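Probable dipeptidase (Pseudomonas aeruginosa, PDB 3B40) probably works as a metal-dependent dipeptidase of the M19 (membrane dipeptidase) family, hydrolysing dipeptides. Local coordinates at residues F68-M73 and F163-N168; L178-D183 and Q314-Y319; L254-G259 and I351-I356. The protein carries 11 engineered substitutions. All blocks are in the same frame, centred on the assembly; numbering follows the deposited sequence.

Contact 1: F68-M73 and F163-N168; sequences FGWPEM and FSYVGN. Engineered in segment 163-168: S164 (natural residue Asn).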
ATOM      1  N   PHE A  68      10.837   2.992   2.819  1.00 16.24           N
ATOM      2  CA  PHE A  68      10.843   1.746   2.038  1.00 17.68           C
ATOM      3  C   PHE A  68      12.231   1.503   1.457  1.00 18.42           C
ATOM      4  O   PHE A  68      12.894   2.447   0.991  1.00 18.98           O
ATOM      5  CB  PHE A  68       9.822   1.862   0.893  1.00 17.28           C
ATOM      6  CG  PHE A  68       9.791   0.670  -0.038  1.00 19.02           C
ATOM      7  CD1 PHE A  68       9.029  -0.441   0.275  1.00 17.90           C
ATOM      8  CD2 PHE A  68      10.489   0.687  -1.260  1.00 18.34           C
ATOM      9  CE1 PHE A  68       8.986  -1.553  -0.585  1.00 19.07           C
ATOM     10  CE2 PHE A  68      10.454  -0.428  -2.125  1.00 18.28           C
ATOM     11  CZ  PHE A  68       9.697  -1.543  -1.773  1.00 18.88           C
ATOM     12  N   GLY A  69      12.682   0.251   1.526  1.00 19.37           N
ATOM     13  CA  GLY A  69      13.782  -0.224   0.694  1.00 21.06           C
ATOM     14  C   GLY A  69      13.499  -1.669   0.297  1.00 22.07           C
ATOM     15  O   GLY A  69      12.728  -2.361   0.969  1.00 21.62           O
ATOM     16  N   TRP A  70      14.110  -2.118  -0.800  1.00 22.90           N
ATOM     17  CA  TRP A  70      14.013  -3.511  -1.240  1.00 23.68           C
ATOM     18  C   TRP A  70      15.187  -3.855  -2.163  1.00 24.71           C
ATOM     19  O   TRP A  70      15.991  -2.964  -2.461  1.00 24.98           O
ATOM     20  CB  TRP A  70      12.650  -3.741  -1.921  1.00 23.82           C
ATOM     21  CG  TRP A  70      12.603  -3.349  -3.337  1.00 21.55           C
ATOM     22  CD1 TRP A  70      13.078  -2.196  -3.897  1.00 23.18           C
ATOM     23  CD2 TRP A  70      12.029  -4.108  -4.391  1.00 22.26           C
ATOM     24  NE1 TRP A  70      12.826  -2.190  -5.253  1.00 21.57           N
ATOM     25  CE2 TRP A  70      12.187  -3.361  -5.580  1.00 22.26           C
ATOM     26  CE3 TRP A  70      11.376  -5.358  -4.450  1.00 22.73           C
ATOM     27  CZ2 TRP A  70      11.729  -3.830  -6.830  1.00 24.02           C
ATOM     28  CZ3 TRP A  70      10.927  -5.824  -5.692  1.00 22.10           C
ATOM     29  CH2 TRP A  70      11.091  -5.051  -6.857  1.00 22.55           C
ATOM     30  N   PRO A  71      15.314  -5.143  -2.601  1.00 25.73           N
ATOM     31  CA  PRO A  71      16.451  -5.559  -3.444  1.00 26.53           C
ATOM     32  C   PRO A  71      16.258  -5.157  -4.910  1.00 28.02           C
ATOM     33  O   PRO A  71      16.097  -6.020  -5.786  1.00 27.87           O
ATOM     34  CB  PRO A  71      16.477  -7.101  -3.296  1.00 27.23           C
ATOM     35  CG  PRO A  71      15.366  -7.448  -2.269  1.00 26.60           C
ATOM     36  CD  PRO A  71      14.416  -6.276  -2.317  1.00 25.48           C
ATOM     37  N   GLU A  72      16.245  -3.845  -5.136  1.00 28.34           N
ATOM     38  CA  GLU A  72      16.140  -3.215  -6.447  1.00 29.93           C
ATOM     39  C   GLU A  72      17.034  -3.865  -7.504  1.00 30.53           C
ATOM     40  O   GLU A  72      18.247  -3.980  -7.317  1.00 31.25           O
ATOM     41  CB  GLU A  72      16.457  -1.706  -6.323  1.00 29.30           C
ATOM     42  CG  GLU A  72      16.231  -0.904  -7.606  1.00 30.65           C
ATOM     43  CD  GLU A  72      14.803  -1.013  -8.123  1.00 31.32           C
ATOM     44  OE1 GLU A  72      13.891  -0.516  -7.423  1.00 29.86           O
ATOM     45  OE2 GLU A  72      14.588  -1.581  -9.229  1.00 30.12           O
ATOM     46  N   MET A  73      16.419  -4.297  -8.603  1.00 31.54           N
ATOM     47  CA  MET A  73      17.154  -4.903  -9.721  1.00 32.19           C
ATOM     48  C   MET A  73      17.330  -3.958 -10.915  1.00 32.90           C
ATOM     49  O   MET A  73      18.191  -4.192 -11.767  1.00 33.00           O
ATOM     50  CB  MET A  73      16.489  -6.217 -10.181  1.00 32.13           C
ATOM     51  CG  MET A  73      15.127  -6.090 -10.882  1.00 31.41           C
ATOM     52  SD  MET A  73      13.703  -5.689  -9.815  1.00 28.56           S
ATOM     53  CE  MET A  73      13.655  -7.168  -8.800  1.00 31.77           C
ATOM     54  N   PHE A 163       5.537  -5.818   7.326  1.00 15.18           N
ATOM     55  CA  PHE A 163       6.653  -6.744   7.168  1.00 14.88           C
ATOM     56  C   PHE A 163       7.069  -6.976   5.741  1.00 15.41           C
ATOM     57  O   PHE A 163       8.239  -7.307   5.473  1.00 15.24           O
ATOM     58  CB  PHE A 163       6.229  -8.107   7.696  1.00 15.45           C
ATOM     59  CG  PHE A 163       6.205  -8.203   9.196  1.00 15.81           C
ATOM     60  CD1 PHE A 163       7.177  -8.927   9.844  1.00 14.94           C
ATOM     61  CD2 PHE A 163       5.170  -7.614   9.950  1.00 16.58           C
ATOM     62  CE1 PHE A 163       7.165  -9.053  11.244  1.00 17.45           C
ATOM     63  CE2 PHE A 163       5.165  -7.717  11.333  1.00 19.17           C
ATOM     64  CZ  PHE A 163       6.151  -8.459  11.982  1.00 17.11           C
ATOM     65  N   SER A 164       6.113  -6.890   4.819  1.00 15.36           N
ATOM     66  CA  SER A 164       6.362  -7.425   3.487  1.00 15.19           C
ATOM     67  C   SER A 164       6.228  -6.445   2.378  1.00 15.49           C
ATOM     68  O   SER A 164       5.536  -5.450   2.502  1.00 17.06           O
ATOM     69  CB  SER A 164       5.430  -8.602   3.182  1.00 14.60           C
ATOM     70  OG  SER A 164       5.600  -9.649   4.112  1.00 15.23           O
ATOM     71  N   TYR A 165       6.934  -6.743   1.296  1.00 16.18           N
ATOM     72  CA  TYR A 165       6.636  -6.241  -0.026  1.00 17.10           C
ATOM     73  C   TYR A 165       6.603  -7.472  -0.959  1.00 17.20           C
ATOM     74  O   TYR A 165       6.331  -8.603  -0.511  1.00 18.04           O
ATOM     75  CB  TYR A 165       7.686  -5.193  -0.436  1.00 17.10           C
ATOM     76  CG  TYR A 165       7.379  -4.395  -1.682  1.00 16.65           C
ATOM     77  CD1 TYR A 165       6.282  -3.510  -1.745  1.00 17.84           C
ATOM     78  CD2 TYR A 165       8.202  -4.505  -2.801  1.00 16.36           C
ATOM     79  CE1 TYR A 165       6.014  -2.754  -2.930  1.00 17.38           C
ATOM     80  CE2 TYR A 165       7.933  -3.796  -3.968  1.00 19.55           C
ATOM     81  CZ  TYR A 165       6.848  -2.909  -4.027  1.00 19.79           C
ATOM     82  OH  TYR A 165       6.634  -2.195  -5.190  1.00 16.88           O
ATOM     83  N   VAL A 166       6.817  -7.254  -2.247  1.00 17.31           N
ATOM     84  CA  VAL A 166       7.165  -8.332  -3.197  1.00 17.30           C
ATOM     85  C   VAL A 166       8.504  -8.978  -2.763  1.00 16.26           C
ATOM     86  O   VAL A 166       9.444  -8.273  -2.371  1.00 16.66           O
ATOM     87  CB  VAL A 166       7.252  -7.751  -4.647  1.00 17.31           C
ATOM     88  CG1 VAL A 166       7.664  -8.816  -5.633  1.00 18.93           C
ATOM     89  CG2 VAL A 166       5.900  -7.190  -5.086  1.00 16.73           C
ATOM     90  N   GLY A 167       8.587 -10.310  -2.797  1.00 16.68           N
ATOM     91  CA  GLY A 167       9.800 -11.019  -2.395  1.00 15.36           C
ATOM     92  C   GLY A 167       9.700 -11.478  -0.946  1.00 15.61           C
ATOM     93  O   GLY A 167       9.210 -10.745  -0.098  1.00 15.28           O
ATOM     94  N   ASN A 168      10.110 -12.708  -0.661  1.00 14.90           N
ATOM     95  CA  ASN A 168      10.180 -13.175   0.722  1.00 15.12           C
ATOM     96  C   ASN A 168      11.259 -12.395   1.433  1.00 15.33           C
ATOM     97  O   ASN A 168      12.179 -11.888   0.792  1.00 15.78           O
ATOM     98  CB  ASN A 168      10.546 -14.665   0.789  1.00 14.62           C
ATOM     99  CG  ASN A 168       9.430 -15.587   0.298  1.00 13.84           C
ATOM    100  OD1 ASN A 168       8.253 -15.237   0.328  1.00 14.49           O
ATOM    101  ND2 ASN A 168       9.799 -16.804  -0.118  1.00 10.04           N
TER
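Y165 sits between two aromatic side chains of 68-73, offering its face to one and its edge to the other. The edge of the F68 ring stands on the tyrosine face in a T-shaped stack, planes at 71°, with CZ over the ring centre; the closest pair is F68 CE1 to Y165 CG at 3.4 Å. In turn, the CD2-CE2 edge of Y165 points into the face of W70, and the indole six-membered ring and the phenol ring lie at 83°. Here W70 CE3 comes within 3.7 Å of Y165 CD2. V166 adds a looser apolar touch, its CB 4.3 Å from W70 CZ3.

Y165 carries CG opposite its backbone N (chi1 -169°), as does F68, which takes each ring away from its own backbone toward the other segment. The indole is held by its own segment: W70 NE1 donates to E72 OE1 at 2.9 Å, the oxygen lying close to the indole plane while the N-H reaches it from above the carboxylate plane. E72 N lies over the indole face opposite Y165. P71, between W70 and E72 in the chain, is the centre of an inverse gamma turn. At its far end the Y165 hydroxyl is hydrogen-bonded to D362.

The contact joins two loops that leave parallel strands 62-68 and 160-162 of the TIM-barrel-type sheet. Helix 87-108 flanks the first, with Q94 bonded to W70 N, while helix 193-205 packs on F163 of the second.

Contact 2: L178-D183 and Q314-Y319; sequences LPFFND and QRFGEY. With MG (magnesium ion), chain D.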
ATOM      1  N   LEU A 178       9.225 -13.879  -5.347  1.00 15.65           N
ATOM      2  CA  LEU A 178       9.826 -13.655  -6.662  1.00 17.45           C
ATOM      3  C   LEU A 178      10.857 -14.698  -7.067  1.00 17.59           C
ATOM      4  O   LEU A 178      11.892 -14.856  -6.391  1.00 16.70           O
ATOM      5  CB  LEU A 178      10.539 -12.321  -6.723  1.00 17.96           C
ATOM      6  CG  LEU A 178       9.757 -11.028  -6.803  1.00 21.73           C
ATOM      7  CD1 LEU A 178      10.767  -9.951  -7.254  1.00 21.92           C
ATOM      8  CD2 LEU A 178       8.580 -11.174  -7.776  1.00 24.95           C
ATOM      9  N   PRO A 179      10.634 -15.333  -8.227  1.00 17.74           N
ATOM     10  CA  PRO A 179      11.583 -16.323  -8.726  1.00 17.91           C
ATOM     11  C   PRO A 179      12.940 -15.704  -9.090  1.00 18.51           C
ATOM     12  O   PRO A 179      13.957 -16.377  -9.008  1.00 17.93           O
ATOM     13  CB  PRO A 179      10.886 -16.896  -9.951  1.00 18.19           C
ATOM     14  CG  PRO A 179       9.964 -15.840 -10.410  1.00 17.12           C
ATOM     15  CD  PRO A 179       9.497 -15.143  -9.145  1.00 17.87           C
ATOM     16  N   PHE A 180      12.953 -14.422  -9.441  1.00 17.86           N
ATOM     17  CA  PHE A 180      14.215 -13.671  -9.593  1.00 18.10           C
ATOM     18  C   PHE A 180      15.089 -13.607  -8.313  1.00 17.17           C
ATOM     19  O   PHE A 180      16.322 -13.479  -8.405  1.00 16.99           O
ATOM     20  CB  PHE A 180      13.911 -12.261 -10.104  1.00 18.81           C
ATOM     21  CG  PHE A 180      15.121 -11.534 -10.634  1.00 19.98           C
ATOM     22  CD1 PHE A 180      15.744 -11.956 -11.814  1.00 21.44           C
ATOM     23  CD2 PHE A 180      15.608 -10.412  -9.977  1.00 21.09           C
ATOM     24  CE1 PHE A 180      16.887 -11.278 -12.329  1.00 23.04           C
ATOM     25  CE2 PHE A 180      16.747  -9.726 -10.476  1.00 23.31           C
ATOM     26  CZ  PHE A 180      17.374 -10.154 -11.655  1.00 21.35           C
ATOM     27  N   PHE A 181      14.461 -13.682  -7.133  1.00 15.85           N
ATOM     28  CA  PHE A 181      15.181 -13.718  -5.832  1.00 15.59           C
ATOM     29  C   PHE A 181      15.436 -15.165  -5.348  1.00 15.21           C
ATOM     30  O   PHE A 181      15.862 -15.394  -4.210  1.00 15.53           O
ATOM     31  CB  PHE A 181      14.356 -13.000  -4.751  1.00 16.07           C
ATOM     32  CG  PHE A 181      14.158 -11.514  -4.991  1.00 18.10           C
ATOM     33  CD1 PHE A 181      14.948 -10.820  -5.915  1.00 19.28           C
ATOM     34  CD2 PHE A 181      13.207 -10.798  -4.232  1.00 20.04           C
ATOM     35  CE1 PHE A 181      14.752  -9.432  -6.117  1.00 22.30           C
ATOM     36  CE2 PHE A 181      13.007  -9.429  -4.420  1.00 19.78           C
ATOM     37  CZ  PHE A 181      13.783  -8.741  -5.368  1.00 18.57           C
ATOM     38  N   ASN A 182      15.104 -16.120  -6.209  1.00 15.45           N
ATOM     39  CA  ASN A 182      15.128 -17.570  -5.926  1.00 15.40           C
ATOM     40  C   ASN A 182      14.166 -17.938  -4.779  1.00 15.23           C
ATOM     41  O   ASN A 182      14.409 -18.863  -4.021  1.00 14.92           O
ATOM     42  CB  ASN A 182      16.577 -18.070  -5.689  1.00 14.77           C
ATOM     43  CG  ASN A 182      16.678 -19.594  -5.658  1.00 15.82           C
ATOM     44  OD1 ASN A 182      15.971 -20.277  -6.396  1.00 17.07           O
ATOM     45  ND2 ASN A 182      17.546 -20.132  -4.783  1.00 16.43           N
ATOM     46  N   ASP A 183      13.055 -17.212  -4.669  1.00 15.83           N
ATOM     47  CA  ASP A 183      12.084 -17.422  -3.572  1.00 16.11           C
ATOM     48  C   ASP A 183      11.340 -18.746  -3.724  1.00 16.86           C
ATOM     49  O   ASP A 183      11.028 -19.162  -4.851  1.00 17.05           O
ATOM     50  CB  ASP A 183      11.040 -16.296  -3.550  1.00 16.04           C
ATOM     51  CG  ASP A 183      11.554 -15.010  -2.934  1.00 17.43           C
ATOM     52  OD1 ASP A 183      12.686 -14.981  -2.406  1.00 19.82           O
ATOM     53  OD2 ASP A 183      10.797 -14.010  -2.938  1.00 19.16           O
ATOM     54  N   GLN A 314      19.646 -11.478 -18.484  1.00 23.83           N
ATOM     55  CA  GLN A 314      19.277 -10.882 -19.764  1.00 24.12           C
ATOM     56  C   GLN A 314      17.915 -11.441 -20.209  1.00 23.86           C
ATOM     57  O   GLN A 314      17.065 -10.706 -20.722  1.00 23.14           O
ATOM     58  CB  GLN A 314      20.375 -11.184 -20.794  1.00 24.69           C
ATOM     59  CG  GLN A 314      20.262 -10.483 -22.183  1.00 28.44           C
ATOM     60  CD  GLN A 314      19.036 -10.879 -23.003  1.00 31.98           C
ATOM     61  OE1 GLN A 314      18.294 -10.006 -23.470  1.00 34.83           O
ATOM     62  NE2 GLN A 314      18.812 -12.184 -23.183  1.00 33.67           N
ATOM     63  N   ARG A 315      17.699 -12.734 -19.976  1.00 22.12           N
ATOM     64  CA  ARG A 315      16.445 -13.382 -20.398  1.00 22.28           C
ATOM     65  C   ARG A 315      15.260 -12.902 -19.549  1.00 21.40           C
ATOM     66  O   ARG A 315      14.161 -12.658 -20.066  1.00 20.81           O
ATOM     67  CB  ARG A 315      16.589 -14.917 -20.305  1.00 21.15           C
ATOM     68  CG  ARG A 315      15.407 -15.703 -20.853  1.00 21.61           C
ATOM     69  CD  ARG A 315      15.730 -17.211 -20.806  1.00 23.21           C
ATOM     70  NE  ARG A 315      14.551 -18.024 -21.140  1.00 24.63           N
ATOM     71  CZ  ARG A 315      14.163 -18.335 -22.374  1.00 26.78           C
ATOM     72  NH1 ARG A 315      14.853 -17.905 -23.428  1.00 27.29           N
ATOM     73  NH2 ARG A 315      13.071 -19.078 -22.560  1.00 28.05           N
ATOM     74  N   PHE A 316      15.503 -12.776 -18.242  1.00 21.66           N
ATOM     75  CA  PHE A 316      14.516 -12.229 -17.324  1.00 21.55           C
ATOM     76  C   PHE A 316      14.139 -10.804 -17.721  1.00 21.38           C
ATOM     77  O   PHE A 316      12.951 -10.488 -17.855  1.00 20.59           O
ATOM     78  CB  PHE A 316      15.026 -12.262 -15.875  1.00 21.78           C
ATOM     79  CG  PHE A 316      14.063 -11.665 -14.899  1.00 22.27           C
ATOM     80  CD1 PHE A 316      12.970 -12.401 -14.454  1.00 23.39           C
ATOM     81  CD2 PHE A 316      14.216 -10.362 -14.458  1.00 24.61           C
ATOM     82  CE1 PHE A 316      12.050 -11.852 -13.563  1.00 23.60           C
ATOM     83  CE2 PHE A 316      13.306  -9.793 -13.572  1.00 25.07           C
ATOM     84  CZ  PHE A 316      12.220 -10.544 -13.121  1.00 24.91           C
ATOM     85  N   GLY A 317      15.162  -9.952 -17.895  1.00 21.07           N
ATOM     86  CA  GLY A 317      14.973  -8.587 -18.351  1.00 21.41           C
ATOM     87  C   GLY A 317      14.049  -8.465 -19.546  1.00 21.86           C
ATOM     88  O   GLY A 317      13.112  -7.682 -19.524  1.00 21.68           O
ATOM     89  N   GLU A 318      14.297  -9.271 -20.579  1.00 23.17           N
ATOM     90  CA  GLU A 318      13.480  -9.260 -21.789  1.00 23.99           C
ATOM     91  C   GLU A 318      12.026  -9.640 -21.544  1.00 23.73           C
ATOM     92  O   GLU A 318      11.095  -8.991 -22.034  1.00 24.09           O
ATOM     93  CB  GLU A 318      14.074 -10.205 -22.821  1.00 24.84           C
ATOM     94  CG  GLU A 318      14.958  -9.519 -23.831  1.00 29.95           C
ATOM     95  CD  GLU A 318      15.251 -10.408 -25.005  1.00 34.69           C
ATOM     96  OE1 GLU A 318      16.453 -10.587 -25.339  1.00 39.06           O
ATOM     97  OE2 GLU A 318      14.280 -10.947 -25.592  1.00 35.37           O
ATOM     98  N   TYR A 319      11.840 -10.717 -20.794  1.00 22.53           N
ATOM     99  CA  TYR A 319      10.514 -11.207 -20.476  1.00 21.48           C
ATOM    100  C   TYR A 319       9.726 -10.234 -19.578  1.00 21.61           C
ATOM    101  O   TYR A 319       8.615  -9.825 -19.948  1.00 22.08           O
ATOM    102  CB  TYR A 319      10.615 -12.600 -19.831  1.00 19.19           C
ATOM    103  CG  TYR A 319       9.293 -13.108 -19.366  1.00 18.37           C
ATOM    104  CD1 TYR A 319       8.369 -13.615 -20.265  1.00 17.20           C
ATOM    105  CD2 TYR A 319       8.962 -13.084 -18.006  1.00 15.26           C
ATOM    106  CE1 TYR A 319       7.118 -14.072 -19.827  1.00 18.42           C
ATOM    107  CE2 TYR A 319       7.740 -13.528 -17.566  1.00 17.01           C
ATOM    108  CZ  TYR A 319       6.820 -14.035 -18.467  1.00 17.74           C
ATOM    109  OH  TYR A 319       5.600 -14.479 -18.005  1.00 16.11           O
TER
HETATM  110 MG    MG D 449      15.267 -11.575 -27.593  0.50 27.35          MG
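F180 and F316 make this contact between them, each laying a ring face on the other. The rings form an offset stack, with centroids 4.2 Å apart and planes inclined by 20°. The slip brings the CD1-CE1 side of F180 over the CG-CD2 side of F316, and the shortest approach is F180 CD1 to F316 CD2 at 3.4 Å. F180 CB also lies over the F316 face, 4.2 Å from the ring centroid and 23° off its normal, a CH-pi contact. The phenylalanine from the loop thus covers its partner with its methylene as well as its ring.

Both residues place CG beside the carbonyl carbon (chi1 178° in F316), which turns each ring toward the other segment, the way their CB atoms already point. F180 belongs to the 3-10 segment 179-181. That turn is tied together at L178, whose O accepts from both F181 N and D183 N, and whose N donates to D183 OD2 at 2.9 Å. F316 projects from helix 313-328, with I308 packed beside it. M73 touches F180 from another loop, while Y319, one turn further along the helix, meets F289 and W311 edge-to-face.

E318 binds a magnesium ion through both carboxylate oxygens, OE2 at 2.3 Å and OE1 longer at 2.7 Å, well away from the stacked rings. The chemistry between the segments is therefore wholly apolar: two buried phenylalanines join the long loop after strand 160-162 to helix 313-328 by dispersion and ring stacking. Polar bonding sets the turn that presents F180, but between these two segments the contact rests on a pair of slightly inclined ring faces.

Contact 3: L254-G259 and I351-I356; sequences LIKDSG and IDHVGI. With CD (cadmium ion), chain C.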
ATOM      1  N   LEU A 254     -10.122 -11.861  10.299  1.00 12.78           N
ATOM      2  CA  LEU A 254      -9.016 -11.737  11.236  1.00 12.89           C
ATOM      3  C   LEU A 254      -8.625 -10.287  11.538  1.00 12.80           C
ATOM      4  O   LEU A 254      -8.302  -9.942  12.692  1.00 13.07           O
ATOM      5  CB  LEU A 254      -7.801 -12.523  10.744  1.00 12.78           C
ATOM      6  CG  LEU A 254      -7.936 -14.052  10.816  1.00 13.99           C
ATOM      7  CD1 LEU A 254      -6.654 -14.719  10.292  1.00 15.51           C
ATOM      8  CD2 LEU A 254      -8.271 -14.555  12.240  1.00 11.55           C
ATOM      9  N   ILE A 255      -8.622  -9.451  10.500  1.00 11.96           N
ATOM     10  CA  ILE A 255      -8.228  -8.054  10.646  1.00 12.23           C
ATOM     11  C   ILE A 255      -9.341  -7.373  11.408  1.00 13.41           C
ATOM     12  O   ILE A 255      -9.089  -6.649  12.372  1.00 13.59           O
ATOM     13  CB  ILE A 255      -8.007  -7.373   9.252  1.00 11.47           C
ATOM     14  CG1 ILE A 255      -6.758  -7.948   8.558  1.00 13.13           C
ATOM     15  CG2 ILE A 255      -7.968  -5.829   9.389  1.00 11.04           C
ATOM     16  CD1 ILE A 255      -6.749  -7.722   7.014  1.00 11.59           C
ATOM     17  N   LYS A 256     -10.574  -7.640  10.992  1.00 14.76           N
ATOM     18  CA  LYS A 256     -11.778  -7.108  11.675  1.00 16.55           C
ATOM     19  C   LYS A 256     -11.746  -7.446  13.185  1.00 16.85           C
ATOM     20  O   LYS A 256     -11.939  -6.572  14.031  1.00 15.48           O
ATOM     21  CB  LYS A 256     -13.066  -7.678  11.030  1.00 16.13           C
ATOM     22  CG  LYS A 256     -14.409  -7.231  11.715  1.00 16.72           C
ATOM     23  CD  LYS A 256     -15.416  -8.387  11.715  1.00 22.90           C
ATOM     24  CE  LYS A 256     -16.855  -7.934  11.505  1.00 28.33           C
ATOM     25  NZ  LYS A 256     -17.309  -6.840  12.431  1.00 30.20           N
ATOM     26  N   ASP A 257     -11.490  -8.717  13.495  1.00 18.21           N
ATOM     27  CA  ASP A 257     -11.509  -9.220  14.879  1.00 18.63           C
ATOM     28  C   ASP A 257     -10.431  -8.603  15.758  1.00 18.44           C
ATOM     29  O   ASP A 257     -10.574  -8.570  16.967  1.00 19.18           O
ATOM     30  CB  ASP A 257     -11.354 -10.734  14.928  1.00 19.08           C
ATOM     31  CG  ASP A 257     -12.582 -11.486  14.424  1.00 20.74           C
ATOM     32  OD1 ASP A 257     -13.692 -10.903  14.315  1.00 23.13           O
ATOM     33  OD2 ASP A 257     -12.417 -12.689  14.119  1.00 20.73           O
ATOM     34  N   SER A 258      -9.352  -8.110  15.169  1.00 18.00           N
ATOM     35  CA  SER A 258      -8.349  -7.364  15.946  1.00 16.94           C
ATOM     36  C   SER A 258      -8.834  -5.958  16.266  1.00 17.09           C
ATOM     37  O   SER A 258      -8.198  -5.267  17.059  1.00 16.52           O
ATOM     38  CB  SER A 258      -7.001  -7.274  15.182  1.00 17.28           C
ATOM     39  OG  SER A 258      -7.037  -6.304  14.131  1.00 15.57           O
ATOM     40  N   GLY A 259      -9.939  -5.524  15.635  1.00 15.47           N
ATOM     41  CA  GLY A 259     -10.400  -4.144  15.771  1.00 15.01           C
ATOM     42  C   GLY A 259      -9.855  -3.253  14.673  1.00 14.60           C
ATOM     43  O   GLY A 259     -10.003  -2.043  14.734  1.00 15.02           O
ATOM     44  N   ILE A 351     -18.993  -1.243   8.286  1.00 13.45           N
ATOM     45  CA  ILE A 351     -18.501   0.083   7.872  1.00 14.18           C
ATOM     46  C   ILE A 351     -17.324   0.537   8.731  1.00 14.41           C
ATOM     47  O   ILE A 351     -16.511   1.328   8.283  1.00 14.45           O
ATOM     48  CB  ILE A 351     -19.639   1.193   7.836  1.00 13.64           C
ATOM     49  CG1 ILE A 351     -19.124   2.498   7.214  1.00 16.52           C
ATOM     50  CG2 ILE A 351     -20.251   1.481   9.197  1.00 14.54           C
ATOM     51  CD1 ILE A 351     -18.954   2.414   5.700  1.00 17.56           C
ATOM     52  N   ASP A 352     -17.239   0.029   9.960  1.00 13.91           N
ATOM     53  CA  ASP A 352     -16.226   0.510  10.913  1.00 14.15           C
ATOM     54  C   ASP A 352     -14.813  -0.050  10.642  1.00 13.40           C
ATOM     55  O   ASP A 352     -13.816   0.332  11.303  1.00 13.36           O
ATOM     56  CB  ASP A 352     -16.629   0.153  12.340  1.00 14.19           C
ATOM     57  CG  ASP A 352     -17.814   0.966  12.867  1.00 18.48           C
ATOM     58  OD1 ASP A 352     -18.055   2.138  12.455  1.00 18.42           O
ATOM     59  OD2 ASP A 352     -18.482   0.429  13.775  1.00 23.85           O
ATOM     60  N   HIS A 353     -14.714  -0.954   9.677  1.00 12.92           N
ATOM     61  CA  HIS A 353     -13.458  -1.675   9.465  1.00 12.20           C
ATOM     62  C   HIS A 353     -12.902  -1.556   8.077  1.00 12.56           C
ATOM     63  O   HIS A 353     -12.063  -2.402   7.654  1.00 12.48           O
ATOM     64  CB  HIS A 353     -13.638  -3.146   9.853  1.00 11.93           C
ATOM     65  CG  HIS A 353     -13.995  -3.310  11.287  1.00 12.39           C
ATOM     66  ND1 HIS A 353     -13.068  -3.148  12.293  1.00 13.65           N
ATOM     67  CD2 HIS A 353     -15.188  -3.519  11.894  1.00 11.90           C
ATOM     68  CE1 HIS A 353     -13.666  -3.310  13.461  1.00 15.92           C
ATOM     69  NE2 HIS A 353     -14.947  -3.547  13.242  1.00 13.19           N
ATOM     70  N   VAL A 354     -13.362  -0.517   7.377  1.00 11.00           N
ATOM     71  CA  VAL A 354     -12.959  -0.256   6.004  1.00 10.67           C
ATOM     72  C   VAL A 354     -12.400   1.185   5.813  1.00 10.05           C
ATOM     73  O   VAL A 354     -12.851   2.157   6.442  1.00  9.95           O
ATOM     74  CB  VAL A 354     -14.111  -0.589   4.982  1.00 10.54           C
ATOM     75  CG1 VAL A 354     -13.609  -0.562   3.520  1.00 11.90           C
ATOM     76  CG2 VAL A 354     -14.717  -1.972   5.254  1.00 11.11           C
ATOM     77  N   GLY A 355     -11.410   1.293   4.933  1.00 10.46           N
ATOM     78  CA  GLY A 355     -10.795   2.590   4.566  1.00 10.85           C
ATOM     79  C   GLY A 355     -10.444   2.582   3.095  1.00 11.22           C
ATOM     80  O   GLY A 355     -10.925   1.734   2.357  1.00 11.04           O
ATOM     81  N   ILE A 356      -9.577   3.507   2.675  1.00 11.30           N
ATOM     82  CA  ILE A 356      -9.318   3.750   1.253  1.00 12.30           C
ATOM     83  C   ILE A 356      -7.841   4.045   1.108  1.00 11.71           C
ATOM     84  O   ILE A 356      -7.243   4.671   1.975  1.00 12.56           O
ATOM     85  CB  ILE A 356     -10.146   4.993   0.695  1.00 11.72           C
ATOM     86  CG1 ILE A 356     -11.648   4.828   0.981  1.00 11.39           C
ATOM     87  CG2 ILE A 356      -9.895   5.191  -0.834  1.00 11.69           C
ATOM     88  CD1 ILE A 356     -12.481   6.134   0.794  1.00 12.43           C
TER
HETATM   89 CD    CD C   2     -16.469  -3.571  14.955  1.00 34.25          CD
HETATM   90  O   HOH W   1     -16.344  -6.064  14.961  1.00 24.91           O
HETATM   91  O   HOH W   2     -16.491  -1.311  15.495  1.00 27.17           O
HETATM   92  O   HOH W   3     -14.661  -2.395  16.604  1.00 28.24           O
HETATM   93  O   HOH W   4     -18.328  -3.770  13.376  1.00 16.45           O
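K256 lies across the imidazole of H353, the residue just before strand 354-357 of the parallel TIM-barrel-type sheet, where helix 249-257 ends in a Schellman motif. The main packing is CH-pi: K256 CG stands 3.9 Å from the ring centroid, 16° off its normal. Starting out trans to its own nitrogen (chi1 177°), the lysine chain then bends along its length, bringing NZ toward the metal side of the ring. D352 CB covers the opposite face. G259, whose positive phi suits the helix end, meets the ring edge, its C 4.0 Å from H353 ND1.

Hydrogen bonds fix the surroundings. H353 ND1 is bonded to G260 O just beyond the helix, which orients the imidazole and leaves NE2 for the metal. S258 OG donates to I255 O on a lone pair in the carbonyl plane and is also bonded by I230 N; D352 is paired with K394 of helix 389-409.

Metal coordination completes the contact. A cadmium ion is held by H353 NE2 at 2.3 Å and by four waters. Both segments reach this water shell: one water donates to D352 OD2, and another, bound to the ion at 2.5 Å, accepts at 2.8 Å from K256 NZ, which also bonds weakly to V349 O.

Contacts 1 and 2 lie on the same side of the chain's centre, their centres about 15 Å apart, and contact 3 lies on the opposite side, its centre about 26 Å and 36 Å from theirs. The first two share the long loop between strand 160-162 and helix 193-205, and touch directly: D183 receives a probable hydrogen bond from N168 N, and V166 packs on L178. Through such touches the loop after strand 62-68 is linked to helix 313-328. Contact 1 closes before either other contact opens, whereas the segments of contacts 2 and 3 alternate, tying distant parts of the sequence into one barrel-type domain.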